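Local coordinates for ATP phosphoribosyltransferase (Thermotoga maritima, PDB 1O63), which probably catalyses the first step of histidine biosynthesis, together with HisZ, condensing ATP with 5-phosphoribose 1-diphosphate to give phosphoribosyl-ATP and diphosphate, at residues L3-M17 and I33-P47. Numbering follows the deposited sequence.
Sequences LKLAIPKGRLEEKVM and ILREGKDIVCFMVRP
Leu5 and Phe43 are joined in the parallel pairing of strands 4-8 and 40-45: Phe43 N donates to Leu5 O at 2.7 Å, and Leu5 and Ile7 donate to the carbonyls of Val41 and Phe43. Lys9 N continues the pattern to Val45 O. Apolar chains suit the buried interior: Ile7 CG2, anti to its backbone N (CG1 at chi1 -46°), meets Met44 CE at 3.7 Å, Ile7 CG1 rests on Cys42 CB, and Met44 (a selenomethionine), long and unbranched, fills the space to helix 13-23, its SE 4.2 Å from Met17 SE. Strand 4-8 lies inside the sheet, between 40-45 and 61-65; helix 13-23 makes the beta-alpha-beta crossover to parallel strand 27-30, and the chain returns through 34-37 and the Gly37-Ile40 turn, in a domain of the periplasmic-binding-protein type. The long Lys9 chain, bent at chi2, chi3 and chi4, lets NZ hydrogen-bond to Met44 O from above the carbonyl plane (3.1 Å) and also to Ser133 OG of the second subunit; an alanine here would probably leave both oxygens without this donor and weaken that link. Glu13 OE2 makes a long salt bridge to Arg35 NH2 (3.6 Å), carboxylate and guanidinium planes 77° apart, one water joining both atoms; Arg35 NH1 makes its stronger salt bridge with Glu30.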
ATOM      1  N   LEU A   3       0.948  23.695 -16.421  1.00 25.08           N
ATOM      2  CA  LEU A   3       1.801  22.749 -15.681  1.00 22.88           C
ATOM      3  C   LEU A   3       0.981  21.654 -15.015  1.00 23.26           C
ATOM      4  O   LEU A   3      -0.106  21.900 -14.502  1.00 24.17           O
ATOM      5  CB  LEU A   3       2.631  23.490 -14.646  1.00 21.91           C
ATOM      6  CG  LEU A   3       3.715  24.437 -15.218  1.00 23.01           C
ATOM      7  CD1 LEU A   3       4.439  25.112 -14.090  1.00 19.98           C
ATOM      8  CD2 LEU A   3       4.686  23.633 -16.104  1.00 20.62           C
ATOM      9  N   LYS A   4       1.492  20.430 -15.032  1.00 24.05           N
ATOM     10  CA  LYS A   4       0.779  19.325 -14.370  1.00 23.47           C
ATOM     11  C   LYS A   4       1.589  18.897 -13.146  1.00 22.96           C
ATOM     12  O   LYS A   4       2.768  18.580 -13.324  1.00 22.12           O
ATOM     13  CB  LYS A   4       0.659  18.131 -15.333  1.00 26.01           C
ATOM     14  CG  LYS A   4      -0.549  18.281 -16.281  1.00 33.50           C
ATOM     15  CD  LYS A   4      -0.092  18.002 -17.712  1.00 39.91           C
ATOM     16  CE  LYS A   4      -1.211  18.300 -18.702  1.00 45.42           C
ATOM     17  NZ  LYS A   4      -2.070  17.100 -18.944  1.00 47.32           N
ATOM     18  N   LEU A   5       0.968  18.938 -11.973  1.00 21.44           N
ATOM     19  CA  LEU A   5       1.679  18.568 -10.739  1.00 23.12           C
ATOM     20  C   LEU A   5       1.164  17.241 -10.174  1.00 23.22           C
ATOM     21  O   LEU A   5      -0.054  16.988 -10.210  1.00 22.29           O
ATOM     22  CB  LEU A   5       1.517  19.677  -9.699  1.00 23.12           C
ATOM     23  CG  LEU A   5       2.542  20.806  -9.691  1.00 29.85           C
ATOM     24  CD1 LEU A   5       2.743  21.420 -11.054  1.00 30.50           C
ATOM     25  CD2 LEU A   5       2.150  21.883  -8.676  1.00 33.24           C
ATOM     26  N   ALA A   6       2.093  16.404  -9.681  1.00 20.87           N
ATOM     27  CA  ALA A   6       1.691  15.127  -9.059  1.00 19.00           C
ATOM     28  C   ALA A   6       1.857  15.339  -7.536  1.00 19.67           C
ATOM     29  O   ALA A   6       2.976  15.527  -7.089  1.00 17.35           O
ATOM     30  CB  ALA A   6       2.616  14.009  -9.528  1.00 16.74           C
ATOM     31  N   ILE A   7       0.763  15.419  -6.826  1.00 19.87           N
ATOM     32  CA  ILE A   7       0.707  15.741  -5.410  1.00 22.57           C
ATOM     33  C   ILE A   7       0.424  14.491  -4.565  1.00 22.10           C
ATOM     34  O   ILE A   7      -0.459  13.683  -4.887  1.00 24.91           O
ATOM     35  CB  ILE A   7      -0.384  16.788  -5.149  1.00 22.25           C
ATOM     36  CG1 ILE A   7      -0.368  17.952  -6.138  1.00 23.90           C
ATOM     37  CG2 ILE A   7      -0.343  17.289  -3.709  1.00 18.88           C
ATOM     38  CD1 ILE A   7       0.944  18.645  -6.379  1.00 26.52           C
ATOM     39  N   PRO A   8       1.239  14.265  -3.571  1.00 22.23           N
ATOM     40  CA  PRO A   8       1.154  13.106  -2.693  1.00 23.33           C
ATOM     41  C   PRO A   8       0.038  13.197  -1.673  1.00 25.16           C
ATOM     42  O   PRO A   8       0.017  14.116  -0.839  1.00 25.81           O
ATOM     43  CB  PRO A   8       2.516  13.133  -1.977  1.00 23.62           C
ATOM     44  CG  PRO A   8       2.793  14.613  -1.854  1.00 24.28           C
ATOM     45  CD  PRO A   8       2.337  15.206  -3.166  1.00 22.39           C
ATOM     46  N   LYS A   9      -0.921  12.268  -1.707  1.00 24.17           N
ATOM     47  CA  LYS A   9      -2.012  12.279  -0.733  1.00 25.84           C
ATOM     48  C   LYS A   9      -1.431  11.819   0.610  1.00 25.48           C
ATOM     49  O   LYS A   9      -0.380  11.180   0.642  1.00 26.03           O
ATOM     50  CB  LYS A   9      -3.162  11.337  -1.139  1.00 30.01           C
ATOM     51  CG  LYS A   9      -3.841  11.681  -2.456  1.00 33.02           C
ATOM     52  CD  LYS A   9      -5.356  11.607  -2.350  1.00 39.44           C
ATOM     53  CE  LYS A   9      -5.909  10.328  -2.921  1.00 44.69           C
ATOM     54  NZ  LYS A   9      -6.151  10.379  -4.389  1.00 45.55           N
ATOM     55  N   GLY A  10      -2.108  12.127   1.703  1.00 26.77           N
ATOM     56  CA  GLY A  10      -1.659  11.659   3.003  1.00 27.26           C
ATOM     57  C   GLY A  10      -0.907  12.739   3.770  1.00 26.82           C
ATOM     58  O   GLY A  10      -1.270  13.909   3.821  1.00 25.73           O
ATOM     59  N   ARG A  11       0.136  12.313   4.450  1.00 27.96           N
ATOM     60  CA  ARG A  11       0.905  13.102   5.368  1.00 27.67           C
ATOM     61  C   ARG A  11       1.421  14.416   4.824  1.00 27.26           C
ATOM     62  O   ARG A  11       1.543  15.390   5.575  1.00 29.29           O
ATOM     63  CB  ARG A  11       2.140  12.259   5.837  1.00 28.27           C
ATOM     64  CG  ARG A  11       2.876  12.985   6.974  1.00 29.92           C
ATOM     65  CD  ARG A  11       2.048  12.865   8.254  1.00 33.18           C
ATOM     66  NE  ARG A  11       2.654  13.571   9.362  1.00 37.14           N
ATOM     67  CZ  ARG A  11       2.790  14.887   9.457  1.00 38.47           C
ATOM     68  NH1 ARG A  11       3.364  15.411  10.531  1.00 36.63           N
ATOM     69  NH2 ARG A  11       2.336  15.678   8.481  1.00 40.63           N
ATOM     70  N   LEU A  12       1.871  14.449   3.575  1.00 27.08           N
ATOM     71  CA  LEU A  12       2.478  15.609   2.969  1.00 24.83           C
ATOM     72  C   LEU A  12       1.508  16.467   2.171  1.00 24.97           C
ATOM     73  O   LEU A  12       1.872  17.526   1.682  1.00 21.99           O
ATOM     74  CB  LEU A  12       3.601  15.143   2.012  1.00 21.94           C
ATOM     75  CG  LEU A  12       4.654  14.221   2.650  1.00 23.08           C
ATOM     76  CD1 LEU A  12       5.682  13.817   1.597  1.00 25.86           C
ATOM     77  CD2 LEU A  12       5.325  14.939   3.810  1.00 24.72           C
ATOM     78  N   GLU A  13       0.265  16.014   2.034  1.00 23.90           N
ATOM     79  CA  GLU A  13      -0.709  16.708   1.225  1.00 22.52           C
ATOM     80  C   GLU A  13      -0.967  18.134   1.643  1.00 22.57           C
ATOM     81  O   GLU A  13      -1.044  19.039   0.778  1.00 22.58           O
ATOM     82  CB  GLU A  13      -2.028  15.893   1.216  1.00 22.93           C
ATOM     83  CG  GLU A  13      -3.031  16.455   0.215  1.00 27.03           C
ATOM     84  CD  GLU A  13      -4.374  15.697   0.369  1.00 26.67           C
ATOM     85  OE1 GLU A  13      -4.305  14.503   0.663  1.00 27.67           O
ATOM     86  OE2 GLU A  13      -5.397  16.373   0.255  1.00 30.35           O
ATOM     87  N   GLU A  14      -1.134  18.432   2.925  1.00 21.43           N
ATOM     88  CA  GLU A  14      -1.474  19.808   3.309  1.00 21.81           C
ATOM     89  C   GLU A  14      -0.291  20.763   3.199  1.00 21.82           C
ATOM     90  O   GLU A  14      -0.464  21.919   2.799  1.00 19.75           O
ATOM     91  CB  GLU A  14      -2.067  19.858   4.701  1.00 20.63           C
ATOM     92  CG  GLU A  14      -1.204  19.276   5.759  1.00 30.57           C
ATOM     93  CD  GLU A  14      -0.251  20.217   6.469  1.00 33.70           C
ATOM     94  OE1 GLU A  14       0.549  19.675   7.264  1.00 29.34           O
ATOM     95  OE2 GLU A  14      -0.339  21.453   6.241  1.00 30.95           O
ATOM     96  N   LYS A  15       0.909  20.283   3.533  1.00 21.30           N
ATOM     97  CA  LYS A  15       2.102  21.146   3.373  1.00 23.26           C
ATOM     98  C   LYS A  15       2.243  21.555   1.911  1.00 21.84           C
ATOM     99  O   LYS A  15       2.382  22.713   1.547  1.00 23.26           O
ATOM    100  CB  LYS A  15       3.338  20.388   3.829  1.00 30.23           C
ATOM    101  CG  LYS A  15       3.469  20.101   5.313  1.00 37.15           C
ATOM    102  CD  LYS A  15       4.017  21.286   6.093  1.00 43.93           C
ATOM    103  CE  LYS A  15       4.586  20.839   7.443  1.00 46.95           C
ATOM    104  NZ  LYS A  15       5.229  21.982   8.161  1.00 49.21           N
ATOM    105  N   VAL A  16       2.159  20.565   1.005  1.00 21.76           N
ATOM    106  CA  VAL A  16       2.303  20.885  -0.422  1.00 22.34           C
ATOM    107  C   VAL A  16       1.200  21.756  -0.951  1.00 23.97           C
ATOM    108  O   VAL A  16       1.438  22.733  -1.687  1.00 23.66           O
ATOM    109  CB  VAL A  16       2.412  19.583  -1.251  1.00 22.18           C
ATOM    110  CG1 VAL A  16       2.385  19.953  -2.731  1.00 22.98           C
ATOM    111  CG2 VAL A  16       3.700  18.867  -0.878  1.00 20.91           C
HETATM  112  N   MSE A  17      -0.068  21.408  -0.660  1.00 23.24           N
HETATM  113  CA  MSE A  17      -1.180  22.242  -1.145  1.00 24.31           C
HETATM  114  C   MSE A  17      -1.093  23.637  -0.547  1.00 24.06           C
HETATM  115  O   MSE A  17      -1.373  24.617  -1.228  1.00 22.12           O
HETATM  116  CB  MSE A  17      -2.515  21.569  -0.853  1.00 30.95           C
HETATM  117  CG  MSE A  17      -2.557  20.170  -1.543  1.00 31.74           C
HETATM  118 SE   MSE A  17      -2.617  20.455  -3.464  1.00 46.42          SE
HETATM  119  CE  MSE A  17      -4.339  21.313  -3.501  1.00 37.12           C
ATOM    120  N   ILE A  33      -9.366  13.187  -6.839  1.00 26.09           N
ATOM    121  CA  ILE A  33      -8.167  12.896  -7.594  1.00 26.62           C
ATOM    122  C   ILE A  33      -7.662  14.002  -8.487  1.00 25.18           C
ATOM    123  O   ILE A  33      -6.545  13.853  -9.027  1.00 23.84           O
ATOM    124  CB  ILE A  33      -8.372  11.614  -8.444  1.00 27.12           C
ATOM    125  CG1 ILE A  33      -9.414  11.910  -9.521  1.00 27.83           C
ATOM    126  CG2 ILE A  33      -8.808  10.444  -7.552  1.00 24.66           C
ATOM    127  CD1 ILE A  33      -9.691  10.778 -10.477  1.00 33.26           C
ATOM    128  N   LEU A  34      -8.418  15.062  -8.744  1.00 24.18           N
ATOM    129  CA  LEU A  34      -7.944  16.084  -9.705  1.00 26.04           C
ATOM    130  C   LEU A  34      -8.353  17.495  -9.328  1.00 25.99           C
ATOM    131  O   LEU A  34      -9.547  17.730  -9.111  1.00 25.51           O
ATOM    132  CB  LEU A  34      -8.556  15.753 -11.081  1.00 26.61           C
ATOM    133  CG  LEU A  34      -8.114  16.649 -12.240  1.00 31.36           C
ATOM    134  CD1 LEU A  34      -6.662  16.319 -12.607  1.00 28.81           C
ATOM    135  CD2 LEU A  34      -9.018  16.442 -13.444  1.00 34.00           C
ATOM    136  N   ARG A  35      -7.389  18.408  -9.187  1.00 27.10           N
ATOM    137  CA  ARG A  35      -7.662  19.798  -8.840  1.00 27.84           C
ATOM    138  C   ARG A  35      -7.187  20.676 -10.008  1.00 31.69           C
ATOM    139  O   ARG A  35      -6.007  20.609 -10.352  1.00 30.21           O
ATOM    140  CB  ARG A  35      -6.921  20.269  -7.593  1.00 28.04           C
ATOM    141  CG  ARG A  35      -6.807  19.286  -6.475  1.00 32.52           C
ATOM    142  CD  ARG A  35      -8.138  18.908  -5.860  1.00 34.07           C
ATOM    143  NE  ARG A  35      -7.902  18.067  -4.670  1.00 40.97           N
ATOM    144  CZ  ARG A  35      -7.589  18.602  -3.486  1.00 41.75           C
ATOM    145  NH1 ARG A  35      -7.532  19.933  -3.357  1.00 42.97           N
ATOM    146  NH2 ARG A  35      -7.367  17.831  -2.446  1.00 39.69           N
ATOM    147  N   GLU A  36      -8.115  21.434 -10.583  1.00 33.70           N
ATOM    148  CA  GLU A  36      -7.812  22.192 -11.786  1.00 36.35           C
ATOM    149  C   GLU A  36      -7.840  23.694 -11.513  1.00 38.39           C
ATOM    150  O   GLU A  36      -8.729  24.216 -10.842  1.00 35.28           O
ATOM    151  CB  GLU A  36      -8.836  21.884 -12.889  1.00 43.32           C
ATOM    152  CG  GLU A  36      -9.290  20.447 -12.974  1.00 51.28           C
ATOM    153  CD  GLU A  36     -10.474  20.236 -13.894  1.00 56.05           C
ATOM    154  OE1 GLU A  36     -10.390  20.686 -15.057  1.00 60.76           O
ATOM    155  OE2 GLU A  36     -11.481  19.628 -13.473  1.00 57.41           O
ATOM    156  N   GLY A  37      -6.873  24.390 -12.106  1.00 38.53           N
ATOM    157  CA  GLY A  37      -6.803  25.835 -11.943  1.00 41.38           C
ATOM    158  C   GLY A  37      -6.222  26.438 -13.226  1.00 42.51           C
ATOM    159  O   GLY A  37      -5.796  25.697 -14.112  1.00 42.39           O
ATOM    160  N   LYS A  38      -6.267  27.759 -13.271  1.00 43.59           N
ATOM    161  CA  LYS A  38      -5.686  28.476 -14.407  1.00 45.52           C
ATOM    162  C   LYS A  38      -4.214  28.080 -14.499  1.00 44.53           C
ATOM    163  O   LYS A  38      -3.448  28.279 -13.550  1.00 45.43           O
ATOM    164  CB  LYS A  38      -5.799  29.981 -14.180  1.00 50.10           C
ATOM    165  CG  LYS A  38      -4.852  30.852 -14.968  1.00 53.47           C
ATOM    166  CD  LYS A  38      -4.747  32.249 -14.385  1.00 58.10           C
ATOM    167  CE  LYS A  38      -6.109  32.888 -14.171  1.00 60.32           C
ATOM    168  NZ  LYS A  38      -6.012  34.376 -14.106  1.00 64.04           N
ATOM    169  N   ASP A  39      -3.822  27.514 -15.627  1.00 42.68           N
ATOM    170  CA  ASP A  39      -2.429  27.170 -15.867  1.00 42.12           C
ATOM    171  C   ASP A  39      -1.880  26.069 -14.962  1.00 39.40           C
ATOM    172  O   ASP A  39      -0.654  25.877 -14.927  1.00 37.55           O
ATOM    173  CB  ASP A  39      -1.563  28.422 -15.709  1.00 47.43           C
ATOM    174  CG  ASP A  39      -1.990  29.619 -16.533  1.00 51.80           C
ATOM    175  OD1 ASP A  39      -1.557  30.742 -16.170  1.00 51.28           O
ATOM    176  OD2 ASP A  39      -2.776  29.472 -17.494  1.00 54.58           O
ATOM    177  N   ILE A  40      -2.716  25.349 -14.232  1.00 38.14           N
ATOM    178  CA  ILE A  40      -2.254  24.297 -13.347  1.00 36.69           C
ATOM    179  C   ILE A  40      -3.300  23.217 -13.113  1.00 34.31           C
ATOM    180  O   ILE A  40      -4.454  23.493 -12.779  1.00 33.65           O
ATOM    181  CB  ILE A  40      -1.768  24.819 -11.982  1.00 39.32           C
ATOM    182  CG1 ILE A  40      -1.294  23.623 -11.122  1.00 39.55           C
ATOM    183  CG2 ILE A  40      -2.888  25.545 -11.267  1.00 42.48           C
ATOM    184  CD1 ILE A  40      -0.882  24.019  -9.730  1.00 40.66           C
ATOM    185  N   VAL A  41      -2.865  21.972 -13.273  1.00 30.99           N
ATOM    186  CA  VAL A  41      -3.713  20.810 -12.963  1.00 26.79           C
ATOM    187  C   VAL A  41      -2.939  19.967 -11.934  1.00 26.32           C
ATOM    188  O   VAL A  41      -1.749  19.700 -12.156  1.00 23.42           O
ATOM    189  CB  VAL A  41      -3.960  19.974 -14.215  1.00 29.41           C
ATOM    190  CG1 VAL A  41      -4.560  18.611 -13.892  1.00 31.08           C
ATOM    191  CG2 VAL A  41      -4.866  20.721 -15.191  1.00 28.30           C
ATOM    192  N   CYS A  42      -3.604  19.614 -10.839  1.00 23.43           N
ATOM    193  CA  CYS A  42      -2.945  18.770  -9.844  1.00 20.87           C
ATOM    194  C   CYS A  42      -3.542  17.361  -9.887  1.00 21.40           C
ATOM    195  O   CYS A  42      -4.749  17.220  -9.721  1.00 19.85           O
ATOM    196  CB  CYS A  42      -3.134  19.331  -8.421  1.00 20.83           C
ATOM    197  SG  CYS A  42      -2.150  20.805  -8.085  1.00 22.56           S
ATOM    198  N   PHE A  43      -2.666  16.373 -10.082  1.00 21.36           N
ATOM    199  CA  PHE A  43      -3.094  14.975  -9.946  1.00 20.51           C
ATOM    200  C   PHE A  43      -2.859  14.578  -8.474  1.00 20.91           C
ATOM    201  O   PHE A  43      -1.724  14.715  -8.008  1.00 20.05           O
ATOM    202  CB  PHE A  43      -2.275  14.113 -10.886  1.00 20.57           C
ATOM    203  CG  PHE A  43      -2.403  14.465 -12.349  1.00 21.45           C
ATOM    204  CD1 PHE A  43      -1.259  14.595 -13.137  1.00 24.56           C
ATOM    205  CD2 PHE A  43      -3.622  14.606 -12.949  1.00 20.00           C
ATOM    206  CE1 PHE A  43      -1.400  14.882 -14.492  1.00 26.01           C
ATOM    207  CE2 PHE A  43      -3.777  14.872 -14.297  1.00 23.01           C
ATOM    208  CZ  PHE A  43      -2.629  15.047 -15.072  1.00 22.58           C
HETATM  209  N   MSE A  44      -3.893  14.159  -7.772  1.00 20.59           N
HETATM  210  CA  MSE A  44      -3.763  13.792  -6.344  1.00 23.05           C
HETATM  211  C   MSE A  44      -3.563  12.292  -6.241  1.00 23.92           C
HETATM  212  O   MSE A  44      -4.446  11.534  -6.648  1.00 24.85           O
HETATM  213  CB  MSE A  44      -5.022  14.221  -5.599  1.00 25.81           C
HETATM  214  CG  MSE A  44      -5.464  15.651  -5.893  1.00 23.97           C
HETATM  215 SE   MSE A  44      -4.176  16.946  -5.264  1.00 33.17          SE
HETATM  216  CE  MSE A  44      -3.930  16.337  -3.468  1.00 23.81           C
ATOM    217  N   VAL A  45      -2.346  11.851  -5.927  1.00 23.37           N
ATOM    218  CA  VAL A  45      -1.999  10.437  -6.051  1.00 21.13           C
ATOM    219  C   VAL A  45      -1.310   9.911  -4.804  1.00 23.38           C
ATOM    220  O   VAL A  45      -0.902  10.712  -3.957  1.00 23.55           O
ATOM    221  CB  VAL A  45      -1.066  10.202  -7.263  1.00 22.76           C
ATOM    222  CG1 VAL A  45      -1.727  10.720  -8.557  1.00 22.28           C
ATOM    223  CG2 VAL A  45       0.284  10.899  -7.081  1.00 18.66           C
ATOM    224  N   ARG A  46      -1.225   8.591  -4.680  1.00 22.68           N
ATOM    225  CA  ARG A  46      -0.522   7.997  -3.531  1.00 23.07           C
ATOM    226  C   ARG A  46       0.958   8.364  -3.664  1.00 23.83           C
ATOM    227  O   ARG A  46       1.500   8.417  -4.776  1.00 22.74           O
ATOM    228  CB  ARG A  46      -0.698   6.513  -3.469  1.00 25.05           C
ATOM    229  CG  ARG A  46      -2.077   5.922  -3.407  1.00 30.22           C
ATOM    230  CD  ARG A  46      -2.931   6.456  -2.289  1.00 38.58           C
ATOM    231  NE  ARG A  46      -2.240   6.623  -1.019  1.00 43.55           N
ATOM    232  CZ  ARG A  46      -2.781   7.284   0.009  1.00 47.89           C
ATOM    233  NH1 ARG A  46      -2.122   7.411   1.151  1.00 49.89           N
ATOM    234  NH2 ARG A  46      -4.001   7.802  -0.118  1.00 49.43           N
ATOM    235  N   PRO A  47       1.601   8.648  -2.538  1.00 24.48           N
ATOM    236  CA  PRO A  47       2.985   9.083  -2.501  1.00 23.44           C
ATOM    237  C   PRO A  47       3.934   8.282  -3.329  1.00 23.84           C
ATOM    238  O   PRO A  47       4.757   8.845  -4.108  1.00 22.97           O
ATOM    239  CB  PRO A  47       3.339   8.953  -0.994  1.00 25.82           C
ATOM    240  CG  PRO A  47       2.033   9.255  -0.314  1.00 23.62           C
ATOM    241  CD  PRO A  47       0.991   8.601  -1.189  1.00 23.94           C
TER
HETATM  242  O   HOH W   1      -5.841  18.895   0.051  1.00 45.93           O